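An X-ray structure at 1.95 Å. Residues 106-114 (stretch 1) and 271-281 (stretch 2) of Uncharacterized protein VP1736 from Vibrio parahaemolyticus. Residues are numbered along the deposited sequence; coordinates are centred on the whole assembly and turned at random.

Stretch 1 (106-114) GLPLTPNLD
Stretch 2 271-281: RNNAVKYSDYA

Stretch 2 is helical throughout, phi near -60° and psi between -38° and -51°, with regular i to i+4 bonds such as Asp-279 N to Val-275 O (2.8 Å). Stretch 1 approaches as a loop (Leu-107 -66/144, Pro-108 -72/69, Leu-109 -111/-8, Thr-110 -131/55) and turns helical at Pro-111. The register is set by CA-CA distances of 5.0 Å for Leu-109 and Lys-276 and 5.4 Å for Thr-110 and Asp-279; together the stretches bury 490 Å².

Asp-279 dominates the polar contact. Its CB points toward stretch 1, and chi1 of 180° (t) with chi2 of 76° presents the carboxylate to the first turn of the incoming helix, where amides lack an intrahelical acceptor. Asn-112 N donates to Asp-279 OD2 (2.8 Å, 154°) and Leu-113 N to Asp-279 OD1 (2.8 Å, 157°), so the two carboxylate oxygens accept from successive backbone amides. Pro-111 has no amide hydrogen to offer; its CD merely lies 3.3 Å from Asp-279 OD2. Asn-112, chi1 -70° (m) and chi2 -55°, also sends ND2 to the backbone, Asp-279 O, at 3.1 Å and 137°.

Thr-110 occupies the N-cap position, but its side chain makes no capping bond. With chi1 at 53° (p), its OG1 instead donates to Asp-114 OD1 (3.0 Å), while Asp-114 N bonds Thr-110 O (2.8 Å).

The apolar part centres on Leu-109. Its chi1 of -110° lies between wells, with chi2 at 35° (p); CB points sideways, yet the side-chain end comes nearer the helix. Leu-109 CB meets Val-275 CG1 at 4.0 Å (Val-275 chi1 168°, t), and Leu-109 CD2 lies 3.6 Å from Asn-272 ND2 (Asn-272 chi1 -67°, m). Leu-109 O finds no hydrogen-bond partner, only a CA-H...O contact from Lys-276 CA (3.4 Å, 149°). The Lys-276 side chain is extended, all four chi angles t.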

ATOM      1  N   GLY A 106      13.400  13.448   5.418  1.00 57.61           N
ATOM      2  CA  GLY A 106      14.493  12.946   4.581  1.00 57.76           C
ATOM      3  C   GLY A 106      15.072  13.983   3.631  1.00 59.34           C
ATOM      4  O   GLY A 106      14.929  15.188   3.844  1.00 60.38           O
ATOM      5  N   LEU A 107      15.712  13.498   2.570  1.00 59.82           N
ATOM      6  CA  LEU A 107      16.407  14.345   1.591  1.00 62.18           C
ATOM      7  C   LEU A 107      15.426  15.225   0.810  1.00 62.51           C
ATOM      8  O   LEU A 107      14.301  14.784   0.531  1.00 61.43           O
ATOM      9  CB  LEU A 107      17.246  13.474   0.652  1.00 62.16           C
ATOM     10  CG  LEU A 107      18.347  12.692   1.378  1.00 63.20           C
ATOM     11  CD1 LEU A 107      18.859  11.516   0.548  1.00 64.34           C
ATOM     12  CD2 LEU A 107      19.501  13.602   1.805  1.00 65.74           C
ATOM     13  N   PRO A 108      15.829  16.472   0.478  1.00 64.87           N
ATOM     14  CA  PRO A 108      14.898  17.393  -0.196  1.00 65.41           C
ATOM     15  C   PRO A 108      14.642  16.977  -1.642  1.00 64.81           C
ATOM     16  O   PRO A 108      15.057  17.658  -2.576  1.00 67.30           O
ATOM     17  CB  PRO A 108      15.607  18.751  -0.113  1.00 68.52           C
ATOM     18  CG  PRO A 108      17.057  18.425   0.009  1.00 70.18           C
ATOM     19  CD  PRO A 108      17.156  17.084   0.698  1.00 67.37           C
ATOM     20  N   LEU A 109      13.946  15.858  -1.804  1.00 62.01           N
ATOM     21  CA  LEU A 109      13.765  15.226  -3.105  1.00 61.31           C
ATOM     22  C   LEU A 109      12.340  15.284  -3.637  1.00 60.06           C
ATOM     23  O   LEU A 109      12.094  14.907  -4.783  1.00 59.91           O
ATOM     24  CB  LEU A 109      14.217  13.766  -3.038  1.00 59.56           C
ATOM     25  CG  LEU A 109      15.481  13.261  -3.733  1.00 61.19           C
ATOM     26  CD1 LEU A 109      16.643  14.269  -3.766  1.00 63.62           C
ATOM     27  CD2 LEU A 109      15.918  11.937  -3.102  1.00 59.12           C
ATOM     28  N   THR A 110      11.403  15.745  -2.810  1.00 59.38           N
ATOM     29  CA  THR A 110       9.985  15.702  -3.179  1.00 58.15           C
ATOM     30  C   THR A 110       9.221  17.020  -2.985  1.00 59.36           C
ATOM     31  O   THR A 110       8.173  17.011  -2.336  1.00 59.04           O
ATOM     32  CB  THR A 110       9.224  14.594  -2.398  1.00 56.25           C
ATOM     33  OG1 THR A 110       9.462  14.762  -0.997  1.00 55.87           O
ATOM     34  CG2 THR A 110       9.652  13.186  -2.849  1.00 54.36           C
ATOM     35  N   PRO A 111       9.703  18.140  -3.577  1.00 61.32           N
ATOM     36  CA  PRO A 111       9.020  19.420  -3.329  1.00 62.60           C
ATOM     37  C   PRO A 111       7.555  19.487  -3.789  1.00 61.67           C
ATOM     38  O   PRO A 111       6.750  20.135  -3.119  1.00 62.44           O
ATOM     39  CB  PRO A 111       9.878  20.444  -4.082  1.00 65.58           C
ATOM     40  CG  PRO A 111      10.647  19.664  -5.076  1.00 65.77           C
ATOM     41  CD  PRO A 111      10.861  18.308  -4.475  1.00 62.78           C
ATOM     42  N   ASN A 112       7.211  18.848  -4.908  1.00 60.16           N
ATOM     43  CA  ASN A 112       5.812  18.793  -5.340  1.00 59.29           C
ATOM     44  C   ASN A 112       4.942  18.025  -4.356  1.00 57.32           C
ATOM     45  O   ASN A 112       3.862  18.489  -4.002  1.00 57.90           O
ATOM     46  CB  ASN A 112       5.665  18.190  -6.738  1.00 59.09           C
ATOM     47  CG  ASN A 112       6.210  19.101  -7.833  1.00 61.76           C
ATOM     48  OD1 ASN A 112       5.816  20.264  -7.955  1.00 63.02           O
ATOM     49  ND2 ASN A 112       7.120  18.568  -8.640  1.00 60.91           N
ATOM     50  N   LEU A 113       5.410  16.855  -3.913  1.00 55.07           N
ATOM     51  CA  LEU A 113       4.655  16.048  -2.941  1.00 53.34           C
ATOM     52  C   LEU A 113       4.537  16.758  -1.595  1.00 54.11           C
ATOM     53  O   LEU A 113       3.463  16.773  -1.008  1.00 54.15           O
ATOM     54  CB  LEU A 113       5.252  14.645  -2.762  1.00 51.45           C
ATOM     55  CG  LEU A 113       4.512  13.661  -1.837  1.00 49.85           C
ATOM     56  CD1 LEU A 113       3.123  13.316  -2.381  1.00 50.02           C
ATOM     57  CD2 LEU A 113       5.332  12.395  -1.589  1.00 48.66           C
ATOM     58  N   ASP A 114       5.637  17.358  -1.135  1.00 54.86           N
ATOM     59  CA  ASP A 114       5.673  18.108   0.124  1.00 55.94           C
ATOM     60  C   ASP A 114       4.567  19.153   0.198  1.00 57.80           C
ATOM     61  O   ASP A 114       3.921  19.320   1.235  1.00 57.87           O
ATOM     62  CB  ASP A 114       7.018  18.822   0.279  1.00 57.12           C
ATOM     63  CG  ASP A 114       8.144  17.889   0.659  1.00 56.49           C
ATOM     64  OD1 ASP A 114       7.936  16.651   0.738  1.00 54.89           O
ATOM     65  OD2 ASP A 114       9.253  18.412   0.892  1.00 57.44           O
ATOM     66  N   ARG A 271      19.516   7.293  -8.218  1.00 51.75           N
ATOM     67  CA  ARG A 271      18.260   7.058  -7.521  1.00 51.91           C
ATOM     68  C   ARG A 271      17.644   8.370  -7.047  1.00 50.80           C
ATOM     69  O   ARG A 271      16.474   8.636  -7.324  1.00 50.88           O
ATOM     70  CB  ARG A 271      18.425   6.077  -6.349  1.00 52.73           C
ATOM     71  CG  ARG A 271      17.084   5.697  -5.731  1.00 53.66           C
ATOM     72  CD  ARG A 271      17.164   4.508  -4.796  1.00 55.22           C
ATOM     73  NE  ARG A 271      17.154   3.207  -5.462  1.00 58.59           N
ATOM     74  CZ  ARG A 271      16.078   2.618  -5.991  1.00 60.39           C
ATOM     75  NH1 ARG A 271      14.903   3.225  -6.003  1.00 59.98           N
ATOM     76  NH2 ARG A 271      16.186   1.423  -6.548  1.00 63.19           N
ATOM     77  N   ASN A 272      18.437   9.191  -6.361  1.00 53.07           N
ATOM     78  CA  ASN A 272      17.940  10.474  -5.853  1.00 53.19           C
ATOM     79  C   ASN A 272      17.256  11.284  -6.941  1.00 53.00           C
ATOM     80  O   ASN A 272      16.129  11.752  -6.757  1.00 52.43           O
ATOM     81  CB  ASN A 272      19.054  11.299  -5.205  1.00 54.74           C
ATOM     82  CG  ASN A 272      19.605  10.670  -3.924  1.00 56.40           C
ATOM     83  OD1 ASN A 272      20.736  10.963  -3.522  1.00 59.64           O
ATOM     84  ND2 ASN A 272      18.822   9.812  -3.286  1.00 55.56           N
ATOM     85  N   ASN A 273      17.930  11.416  -8.082  1.00 53.83           N
ATOM     86  CA  ASN A 273      17.413  12.198  -9.208  1.00 54.22           C
ATOM     87  C   ASN A 273      16.163  11.587  -9.838  1.00 53.12           C
ATOM     88  O   ASN A 273      15.232  12.311 -10.199  1.00 52.98           O
ATOM     89  CB  ASN A 273      18.499  12.403 -10.272  1.00 56.00           C
ATOM     90  CG  ASN A 273      19.611  13.329  -9.810  1.00 57.39           C
ATOM     91  OD1 ASN A 273      19.387  14.259  -9.039  1.00 57.25           O
ATOM     92  ND2 ASN A 273      20.819  13.085 -10.302  1.00 58.91           N
ATOM     93  N   ALA A 274      16.144  10.259  -9.963  1.00 52.56           N
ATOM     94  CA  ALA A 274      14.954   9.543 -10.446  1.00 51.32           C
ATOM     95  C   ALA A 274      13.739   9.774  -9.538  1.00 49.92           C
ATOM     96  O   ALA A 274      12.616   9.968 -10.032  1.00 49.13           O
ATOM     97  CB  ALA A 274      15.239   8.066 -10.607  1.00 51.36           C
ATOM     98  N   VAL A 275      13.966   9.756  -8.222  1.00 49.34           N
ATOM     99  CA  VAL A 275      12.921  10.131  -7.259  1.00 48.91           C
ATOM    100  C   VAL A 275      12.469  11.576  -7.522  1.00 49.31           C
ATOM    101  O   VAL A 275      11.273  11.840  -7.668  1.00 48.94           O
ATOM    102  CB  VAL A 275      13.377   9.943  -5.784  1.00 49.21           C
ATOM    103  CG1 VAL A 275      12.397  10.613  -4.806  1.00 48.51           C
ATOM    104  CG2 VAL A 275      13.542   8.455  -5.446  1.00 48.51           C
ATOM    105  N   LYS A 276      13.430  12.495  -7.611  1.00 50.23           N
ATOM    106  CA  LYS A 276      13.105  13.895  -7.868  1.00 51.14           C
ATOM    107  C   LYS A 276      12.395  14.075  -9.211  1.00 51.09           C
ATOM    108  O   LYS A 276      11.462  14.877  -9.303  1.00 51.37           O
ATOM    109  CB  LYS A 276      14.339  14.797  -7.773  1.00 52.86           C
ATOM    110  CG  LYS A 276      13.998  16.292  -7.754  1.00 54.09           C
ATOM    111  CD  LYS A 276      15.172  17.150  -7.322  1.00 56.02           C
ATOM    112  CE  LYS A 276      14.708  18.574  -7.031  1.00 57.91           C
ATOM    113  NZ  LYS A 276      15.843  19.535  -6.927  1.00 59.87           N
ATOM    114  N   TYR A 277      12.820  13.326 -10.236  1.00 51.17           N
ATOM    115  CA  TYR A 277      12.074  13.285 -11.496  1.00 51.43           C
ATOM    116  C   TYR A 277      10.631  12.819 -11.275  1.00 50.80           C
ATOM    117  O   TYR A 277       9.692  13.477 -11.729  1.00 51.49           O
ATOM    118  CB  TYR A 277      12.742  12.425 -12.592  1.00 52.36           C
ATOM    119  CG  TYR A 277      11.785  12.234 -13.750  1.00 51.11           C
ATOM    120  CD1 TYR A 277      11.569  13.257 -14.667  1.00 51.81           C
ATOM    121  CD2 TYR A 277      11.018  11.074 -13.866  1.00 49.72           C
ATOM    122  CE1 TYR A 277      10.652  13.114 -15.694  1.00 52.78           C
ATOM    123  CE2 TYR A 277      10.095  10.920 -14.894  1.00 50.17           C
ATOM    124  CZ  TYR A 277       9.918  11.947 -15.803  1.00 52.84           C
ATOM    125  OH  TYR A 277       9.017  11.803 -16.834  1.00 54.28           O
ATOM    126  N   SER A 278      10.465  11.687 -10.587  1.00 49.79           N
ATOM    127  CA  SER A 278       9.135  11.146 -10.293  1.00 49.28           C
ATOM    128  C   SER A 278       8.248  12.138  -9.538  1.00 48.66           C
ATOM    129  O   SER A 278       7.048  12.219  -9.803  1.00 48.20           O
ATOM    130  CB  SER A 278       9.230   9.840  -9.515  1.00 48.86           C
ATOM    131  OG  SER A 278       7.939   9.283  -9.326  1.00 49.76           O
ATOM    132  N   ASP A 279       8.845  12.886  -8.611  1.00 49.09           N
ATOM    133  CA  ASP A 279       8.154  13.990  -7.933  1.00 49.45           C
ATOM    134  C   ASP A 279       7.668  15.067  -8.905  1.00 50.69           C
ATOM    135  O   ASP A 279       6.506  15.502  -8.828  1.00 50.91           O
ATOM    136  CB  ASP A 279       9.044  14.660  -6.889  1.00 50.30           C
ATOM    137  CG  ASP A 279       8.334  15.801  -6.175  1.00 51.21           C
ATOM    138  OD1 ASP A 279       7.481  15.503  -5.307  1.00 51.88           O
ATOM    139  OD2 ASP A 279       8.612  16.982  -6.481  1.00 50.36           O
ATOM    140  N   TYR A 280       8.563  15.518  -9.790  1.00 51.23           N
ATOM    141  CA  TYR A 280       8.190  16.480 -10.819  1.00 52.56           C
ATOM    142  C   TYR A 280       7.057  15.904 -11.656  1.00 51.76           C
ATOM    143  O   TYR A 280       6.122  16.609 -12.010  1.00 52.30           O
ATOM    144  CB  TYR A 280       9.390  16.837 -11.719  1.00 54.15           C
ATOM    145  CG  TYR A 280       8.989  17.192 -13.136  1.00 56.52           C
ATOM    146  CD1 TYR A 280       8.706  18.515 -13.499  1.00 59.61           C
ATOM    147  CD2 TYR A 280       8.864  16.199 -14.111  1.00 57.62           C
ATOM    148  CE1 TYR A 280       8.320  18.835 -14.804  1.00 61.61           C
ATOM    149  CE2 TYR A 280       8.478  16.508 -15.409  1.00 59.91           C
ATOM    150  CZ  TYR A 280       8.209  17.819 -15.748  1.00 61.73           C
ATOM    151  OH  TYR A 280       7.831  18.103 -17.039  1.00 65.42           O
ATOM    152  N   ALA A 281       7.160  14.617 -11.970  1.00 50.92           N
ATOM    153  CA  ALA A 281       6.182  13.943 -12.803  1.00 50.94           C
ATOM    154  C   ALA A 281       4.819  13.875 -12.117  1.00 50.38           C
ATOM    155  O   ALA A 281       3.790  14.034 -12.781  1.00 51.11           O
ATOM    156  CB  ALA A 281       6.678  12.550 -13.179  1.00 51.04           C
TER